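Local coordinates for uncharacterized protein (Bacteroides eggerthii, PDB 4GDZ), which is of unknown function but belongs to the DUF4251 family, folds into an antiparallel beta-sheet structure and carries a bound magnesium ion in the crystal, at residues V48-Q53 with S167-G172. Sequence-based numbering, arbitrary orientation. Where two conformers were deposited one is given.
Sequences VLEANQ and SNIFKG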
loop_
_atom_site.group_PDB
_atom_site.type_symbol
_atom_site.label_atom_id
_atom_site.label_comp_id
_atom_site.label_asym_id
_atom_site.label_seq_id
_atom_site.Cartn_x
_atom_site.Cartn_y
_atom_site.Cartn_z
ATOM N N VAL A 48 5.677 21.574 8.982
ATOM C CA VAL A 48 4.298 21.275 8.664
ATOM C C VAL A 48 4.261 20.126 7.651
ATOM O O VAL A 48 4.954 20.167 6.636
ATOM C CB VAL A 48 3.536 22.473 8.052
ATOM C CG1 VAL A 48 2.039 22.136 8.006
ATOM C CG2 VAL A 48 3.778 23.755 8.828
ATOM N N LEU A 49 3.466 19.110 7.937
ATOM C CA LEU A 49 3.076 18.102 6.938
ATOM C C LEU A 49 1.749 18.579 6.344
ATOM O O LEU A 49 0.740 18.656 7.052
ATOM C CB LEU A 49 2.912 16.741 7.604
ATOM C CG LEU A 49 2.670 15.488 6.730
ATOM C CD1 LEU A 49 1.261 15.438 6.168
ATOM C CD2 LEU A 49 3.639 15.458 5.591
ATOM N N GLU A 50 1.766 18.941 5.069
ATOM C CA GLU A 50 0.569 19.358 4.343
ATOM C C GLU A 50 0.049 18.162 3.528
ATOM O O GLU A 50 0.690 17.747 2.546
ATOM C CB GLU A 50 0.913 20.566 3.431
ATOM C CG GLU A 50 1.409 21.785 4.212
ATOM C CD GLU A 50 1.563 23.071 3.393
ATOM O OE1 GLU A 50 1.403 23.042 2.150
ATOM O OE2 GLU A 50 1.877 24.131 3.994
ATOM N N ALA A 51 -1.072 17.580 3.954
ATOM C CA ALA A 51 -1.578 16.321 3.365
ATOM C C ALA A 51 -2.372 16.620 2.096
ATOM O O ALA A 51 -3.069 17.628 2.025
ATOM C CB ALA A 51 -2.445 15.543 4.348
ATOM N N ASN A 52 -2.272 15.733 1.109
ATOM C CA ASN A 52 -3.092 15.827 -0.105
ATOM C C ASN A 52 -3.838 14.547 -0.418
ATOM O O ASN A 52 -4.587 14.490 -1.394
ATOM C CB ASN A 52 -2.295 16.338 -1.315
ATOM C CG ASN A 52 -1.059 15.515 -1.604
ATOM O OD1 ASN A 52 -1.014 14.327 -1.334
ATOM N ND2 ASN A 52 -0.049 16.154 -2.170
ATOM N N GLN A 53 -3.657 13.523 0.406
ATOM C CA GLN A 53 -4.516 12.381 0.312
ATOM C C GLN A 53 -4.680 11.656 1.604
ATOM O O GLN A 53 -3.808 11.687 2.477
ATOM C CB GLN A 53 -4.053 11.400 -0.788
ATOM C CG GLN A 53 -2.694 10.842 -0.601
ATOM C CD GLN A 53 -2.317 9.742 -1.599
ATOM O OE1 GLN A 53 -2.766 9.702 -2.748
ATOM N NE2 GLN A 53 -1.446 8.857 -1.151
ATOM N N SER A 167 5.800 26.875 4.187
ATOM C CA SER A 167 4.446 26.348 4.312
ATOM C C SER A 167 3.410 27.455 4.171
ATOM O O SER A 167 3.385 28.384 4.982
ATOM C CB SER A 167 4.298 25.671 5.674
ATOM O OG SER A 167 2.956 25.374 5.941
ATOM N N ASN A 168 2.556 27.368 3.149
ATOM C CA ASN A 168 1.440 28.319 3.008
ATOM C C ASN A 168 0.445 28.206 4.154
ATOM O O ASN A 168 -0.223 29.183 4.486
ATOM C CB ASN A 168 0.715 28.145 1.672
ATOM C CG ASN A 168 1.570 28.547 0.484
ATOM O OD1 ASN A 168 2.462 29.387 0.596
ATOM N ND2 ASN A 168 1.308 27.936 -0.661
ATOM N N ILE A 169 0.319 27.018 4.758
ATOM C CA ILE A 169 -0.535 26.826 5.947
ATOM C C ILE A 169 -0.018 27.703 7.084
ATOM O O ILE A 169 -0.764 28.458 7.722
ATOM C CB ILE A 169 -0.525 25.351 6.436
ATOM C CG1 ILE A 169 -1.238 24.441 5.431
ATOM C CG2 ILE A 169 -1.180 25.222 7.816
ATOM C CD1 ILE A 169 -2.646 24.882 5.103
ATOM N N PHE A 170 1.270 27.567 7.364
ATOM C CA PHE A 170 1.889 28.355 8.430
ATOM C C PHE A 170 1.788 29.852 8.122
ATOM O O PHE A 170 1.420 30.646 8.990
ATOM C CB PHE A 170 3.362 27.973 8.679
ATOM C CG PHE A 170 4.031 28.822 9.753
ATOM C CD1 PHE A 170 3.728 28.620 11.108
ATOM C CD2 PHE A 170 4.898 29.833 9.411
ATOM C CE1 PHE A 170 4.319 29.412 12.085
ATOM C CE2 PHE A 170 5.480 30.633 10.387
ATOM C CZ PHE A 170 5.192 30.415 11.719
ATOM N N LYS A 171 2.089 30.229 6.881
ATOM C CA LYS A 171 2.242 31.640 6.541
ATOM C C LYS A 171 0.915 32.352 6.314
ATOM O O LYS A 171 0.886 33.558 6.324
ATOM C CB LYS A 171 3.152 31.837 5.310
ATOM C CG LYS A 171 4.611 31.466 5.552
ATOM C CD LYS A 171 5.496 31.795 4.354
ATOM C CE LYS A 171 5.201 30.900 3.161
ATOM N NZ LYS A 171 6.248 31.053 2.101
ATOM N N GLY A 172 -0.172 31.618 6.140
ATOM C CA GLY A 172 -1.454 32.222 5.788
ATOM C C GLY A 172 -2.234 32.863 6.945
ATOM O O GLY A 172 -3.218 33.532 6.711
HETATM O O HOH W 1 2.546 25.316 1.099
#
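Two hydrogen bonds grip the hydroxyl of Ser167, one given and one received. It donates to Glu50 OE2, with OG and OE2 only 2.5 Å apart, and accepts from the backbone of Phe170, where N lies 3.1 Å from OG on a nearly straight N-H line (173°). The serine OG stands anti to its own backbone N (chi1 169°), which sets the oxygen over the first turn of helix 168-171. Glu50 reaches this turn with its chain extended beyond CG, and OE2 accepts the serine O-H on its anti lone pair, the one turned away from OE1. Glu50 OE2 also receives a weak bond from Ile169 N, 3.4 Å away. OE1 works through water: one molecule donates to it and accepts from Asn168 N, at 2.9 Å, so the carboxylate serves two backbone N-H groups of the opening turn, one directly and one by relay. Its negative charge at the helix N-terminus is likely to be stabilised there. Beside the polar cluster, Val48 CG2 lies 3.4 Å from Ser167 OG and also touches Phe170 CB, while the Ile169 and Glu50 side chains pass each other in opposite senses, Ile169 CG1 lying against the carboxylate. An alanine in place of Glu50 would lose the acceptor for the serine hydroxyl and Ile169 N and the water's anchor, and would probably loosen the helix start on the sheet. Strand 46-55, paired with strands 61-74 and 155-163, thus meets the start of the short C-terminal helix at a serine N-cap whose hydroxyl is in turn bound by the strand's own carboxylate, far off in sequence.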